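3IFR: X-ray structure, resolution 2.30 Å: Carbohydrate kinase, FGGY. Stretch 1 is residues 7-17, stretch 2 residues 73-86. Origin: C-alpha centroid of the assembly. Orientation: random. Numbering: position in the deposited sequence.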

# COMPACT_ATOMS: atom_id res chain seq x y z
N ARG A 7 -6.05 28.19 -6.11
CA ARG A 7 -5.51 27.78 -4.80
C ARG A 7 -4.64 26.50 -4.89
O ARG A 7 -5.06 25.47 -5.42
CB ARG A 7 -6.61 27.68 -3.71
CG ARG A 7 -6.18 27.03 -2.39
CD ARG A 7 -7.14 27.27 -1.17
NE ARG A 7 -8.27 26.31 -1.09
CZ ARG A 7 -8.21 25.07 -0.55
NH1 ARG A 7 -7.08 24.58 -0.02
NH2 ARG A 7 -9.30 24.31 -0.54
N GLN A 8 -3.43 26.59 -4.34
CA GLN A 8 -2.35 25.67 -4.66
C GLN A 8 -1.86 24.82 -3.50
O GLN A 8 -1.87 25.24 -2.34
CB GLN A 8 -1.18 26.48 -5.21
CG GLN A 8 -1.23 26.74 -6.69
CD GLN A 8 0.11 27.13 -7.22
OE1 GLN A 8 1.06 27.29 -6.45
NE2 GLN A 8 0.20 27.30 -8.51
N VAL A 9 -1.39 23.62 -3.82
CA VAL A 9 -1.17 22.61 -2.80
C VAL A 9 -0.09 21.63 -3.28
O VAL A 9 0.04 21.39 -4.47
CB VAL A 9 -2.56 21.97 -2.44
CG1 VAL A 9 -2.71 20.55 -2.94
CG2 VAL A 9 -2.86 22.11 -0.99
N ILE A 10 0.71 21.08 -2.36
CA ILE A 10 1.78 20.14 -2.76
C ILE A 10 1.68 18.78 -2.09
O ILE A 10 1.48 18.70 -0.89
CB ILE A 10 3.17 20.70 -2.43
CG1 ILE A 10 3.55 21.87 -3.33
CG2 ILE A 10 4.27 19.61 -2.48
CD1 ILE A 10 4.81 22.52 -2.86
N GLY A 11 1.86 17.72 -2.87
CA GLY A 11 2.10 16.41 -2.29
C GLY A 11 3.51 15.90 -2.59
O GLY A 11 4.02 16.04 -3.72
N LEU A 12 4.13 15.30 -1.58
CA LEU A 12 5.46 14.75 -1.69
C LEU A 12 5.39 13.26 -1.31
O LEU A 12 4.80 12.90 -0.29
CB LEU A 12 6.38 15.51 -0.72
CG LEU A 12 7.81 14.96 -0.50
CD1 LEU A 12 8.62 15.03 -1.81
CD2 LEU A 12 8.53 15.70 0.59
N ASP A 13 5.99 12.39 -2.11
CA ASP A 13 5.93 10.95 -1.86
C ASP A 13 7.35 10.37 -1.71
O ASP A 13 8.14 10.32 -2.67
CB ASP A 13 5.13 10.27 -2.99
CG ASP A 13 5.26 8.75 -2.96
OD1 ASP A 13 5.59 8.18 -1.91
OD2 ASP A 13 5.04 8.12 -4.03
N ILE A 14 7.67 9.98 -0.48
CA ILE A 14 8.93 9.35 -0.16
C ILE A 14 8.76 7.87 -0.48
O ILE A 14 8.43 7.05 0.41
CB ILE A 14 9.31 9.52 1.32
CG1 ILE A 14 9.96 10.88 1.56
CG2 ILE A 14 10.42 8.59 1.67
CD1 ILE A 14 9.13 12.04 1.29
N GLY A 15 8.97 7.53 -1.75
CA GLY A 15 8.68 6.20 -2.25
C GLY A 15 9.87 5.29 -2.12
O GLY A 15 10.95 5.72 -1.75
N THR A 16 9.67 4.04 -2.45
CA THR A 16 10.69 3.06 -2.26
C THR A 16 11.82 3.19 -3.25
O THR A 16 12.99 3.11 -2.86
CB THR A 16 10.13 1.64 -2.37
OG1 THR A 16 9.53 1.34 -1.13
CG2 THR A 16 11.29 0.61 -2.52
N THR A 17 11.51 3.33 -4.53
CA THR A 17 12.57 3.52 -5.51
C THR A 17 12.55 4.93 -6.12
O THR A 17 13.33 5.25 -7.03
CB THR A 17 12.54 2.47 -6.62
OG1 THR A 17 11.35 2.64 -7.37
CG2 THR A 17 12.61 1.04 -6.03
N SER A 73 5.86 33.23 -10.87
CA SER A 73 4.57 33.80 -11.21
C SER A 73 3.40 32.77 -11.13
O SER A 73 2.23 33.15 -11.17
CB SER A 73 4.66 34.38 -12.62
OG SER A 73 4.58 33.31 -13.53
N ASP A 74 3.71 31.47 -11.04
CA ASP A 74 2.67 30.47 -10.80
C ASP A 74 3.00 29.60 -9.56
O ASP A 74 2.59 28.42 -9.48
CB ASP A 74 2.42 29.61 -12.03
CG ASP A 74 1.12 28.81 -11.94
OD1 ASP A 74 1.11 27.63 -12.39
OD2 ASP A 74 0.09 29.35 -11.41
N TRP A 75 3.75 30.20 -8.62
CA TRP A 75 4.15 29.57 -7.39
C TRP A 75 3.38 30.18 -6.20
O TRP A 75 3.71 31.25 -5.74
CB TRP A 75 5.66 29.79 -7.19
CG TRP A 75 6.30 29.14 -5.98
CD1 TRP A 75 6.91 29.77 -4.91
CD2 TRP A 75 6.43 27.73 -5.72
NE1 TRP A 75 7.40 28.84 -4.02
CE2 TRP A 75 7.12 27.58 -4.50
CE3 TRP A 75 6.04 26.58 -6.41
CZ2 TRP A 75 7.41 26.33 -3.96
CZ3 TRP A 75 6.32 25.35 -5.86
CH2 TRP A 75 7.00 25.23 -4.66
N ARG A 76 2.35 29.51 -5.70
CA ARG A 76 1.68 30.03 -4.50
C ARG A 76 1.15 28.88 -3.64
O ARG A 76 -0.03 28.81 -3.36
CB ARG A 76 0.55 31.01 -4.91
CG ARG A 76 -0.30 30.47 -6.05
CD ARG A 76 -1.42 31.42 -6.62
NE ARG A 76 -1.58 31.15 -8.06
CZ ARG A 76 -2.31 30.15 -8.57
NH1 ARG A 76 -2.37 29.96 -9.88
NH2 ARG A 76 -2.98 29.34 -7.76
N PRO A 77 2.05 27.96 -3.23
CA PRO A 77 1.64 26.78 -2.46
C PRO A 77 1.10 27.17 -1.08
O PRO A 77 1.70 28.02 -0.42
CB PRO A 77 2.95 26.00 -2.32
CG PRO A 77 4.00 27.01 -2.56
CD PRO A 77 3.45 27.82 -3.65
N GLY A 78 0.01 26.54 -0.66
CA GLY A 78 -0.71 26.94 0.53
C GLY A 78 -0.70 25.88 1.62
O GLY A 78 -1.14 26.13 2.73
N GLY A 79 -0.20 24.70 1.28
CA GLY A 79 0.01 23.65 2.25
C GLY A 79 0.75 22.48 1.61
O GLY A 79 0.78 22.36 0.39
N ILE A 80 1.37 21.63 2.42
CA ILE A 80 2.05 20.46 1.87
C ILE A 80 1.71 19.23 2.72
O ILE A 80 1.61 19.33 3.94
CB ILE A 80 3.56 20.65 1.85
CG1 ILE A 80 4.26 19.36 1.45
CG2 ILE A 80 4.03 21.06 3.22
CD1 ILE A 80 5.62 19.59 0.91
N CYS A 81 1.50 18.09 2.08
CA CYS A 81 1.39 16.83 2.83
C CYS A 81 2.46 15.85 2.33
O CYS A 81 2.71 15.71 1.11
CB CYS A 81 -0.02 16.24 2.75
SG CYS A 81 -0.22 14.60 3.55
N VAL A 82 3.10 15.17 3.27
CA VAL A 82 4.11 14.18 2.91
C VAL A 82 3.58 12.76 3.16
O VAL A 82 3.14 12.44 4.27
CB VAL A 82 5.39 14.38 3.74
CG1 VAL A 82 6.47 13.40 3.31
CG2 VAL A 82 5.91 15.82 3.59
N THR A 83 3.69 11.90 2.15
CA THR A 83 3.37 10.49 2.28
C THR A 83 4.67 9.69 1.91
O THR A 83 5.68 10.28 1.48
CB THR A 83 2.19 10.17 1.34
OG1 THR A 83 1.85 8.78 1.38
CG2 THR A 83 2.54 10.55 -0.09
N GLY A 84 4.64 8.38 2.12
CA GLY A 84 5.72 7.51 1.73
C GLY A 84 5.47 6.08 2.20
O GLY A 84 4.44 5.78 2.80
N MSE A 85 6.42 5.18 1.94
CA MSE A 85 6.24 3.79 2.35
C MSE A 85 6.22 3.62 3.89
O MSE A 85 6.78 4.44 4.62
CB MSE A 85 7.29 2.91 1.66
CG MSE A 85 8.59 2.71 2.44
SE MSE A 85 9.74 4.29 2.80
CE MSE A 85 10.79 4.43 1.11
N LEU A 86 5.56 2.59 4.37
CA LEU A 86 5.54 2.29 5.81
C LEU A 86 5.31 0.78 6.02
O LEU A 86 4.91 0.06 5.10
CB LEU A 86 4.42 3.09 6.53
CG LEU A 86 2.95 2.69 6.31
CD1 LEU A 86 1.99 3.39 7.29
CD2 LEU A 86 2.51 2.96 4.85

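The apolar centre of this contact in the carbohydrate kinase is the sheet face that carries Ile10, Leu12 and Ile14 from strand 8-14 and Ile80 and Val82 from the strand ending at Gly84. Ile10 CG2 packs 3.6 Å from Ile80 CD1, and Leu12 CD2 lies 4.0 Å from Val82 CG2. Ile14, with chi1 m and chi2 p, brings its CD1 to 3.6 Å from Val82 CG1, so Val82 touches the side chains of both Leu12 and Ile14, neighbours on this face. Toward the start of the strands, Ile10 CD1 sits 3.9 Å from Trp75 CH2 and 4.0 Å from Pro77 CB; the CA-to-CB bond of Trp75 points away, yet chi1 is t and the end of the indole comes nearer.

Beneath the side chains runs the regular parallel ladder, the strand axes 24° apart and 4.3 Å at closest approach. Ile10, Leu12 and Ile14 use both N and O. Ile10 N donates to Gly79 O (3.0 Å) and Ile10 O accepts from Cys81 N (3.0 Å); Leu12 N donates to Cys81 O (3.1 Å) and Leu12 O accepts from Thr83 N (2.9 Å). Ile14 N to Thr83 O, at 2.8 Å and 174°, is nearly straight. CA-H...O contacts fill the spaces between, such as Ile80 CA to Ile10 O at 3.3 Å. On the other face, Gly11 pairs with Cys81 and Asp13 with Thr83, where Asp13 CB approaches Thr83 CG2 to 3.9 Å.

At the far end the strands draw together: the CA atoms of Ile14 and Gly84 are 4.2 Å apart, and Gly84 CA is 3.0 Å from Ile14 O. An ideal CB on Gly84 would fall 2.5 Å from Ile14 O, a clash. Met85, a selenomethionine, continues the pairing, Met85 N donating to Ile14 O (3.1 Å). Its side chain curls so that Met85 CE lies 3.1 Å from Gly15 O and 3.6 Å from Thr16 CA.

The polar edge is at the opposite end, around Gln8. The Gln8 carboxamide bonds the backbone of Asp74 and Arg76: Gln8 NE2 donates to Asp74 O (2.8 Å) and Gln8 OE1 accepts from Arg76 N (2.7 Å), while Gln8 O accepts from Gly78 N (2.8 Å, bent to 139°). Arg76 folds back so that one face of its guanidinium covers Gln8 NE2, and Arg76 NH1 forms a salt bridge with Asp74 OD2 at 3.0 Å.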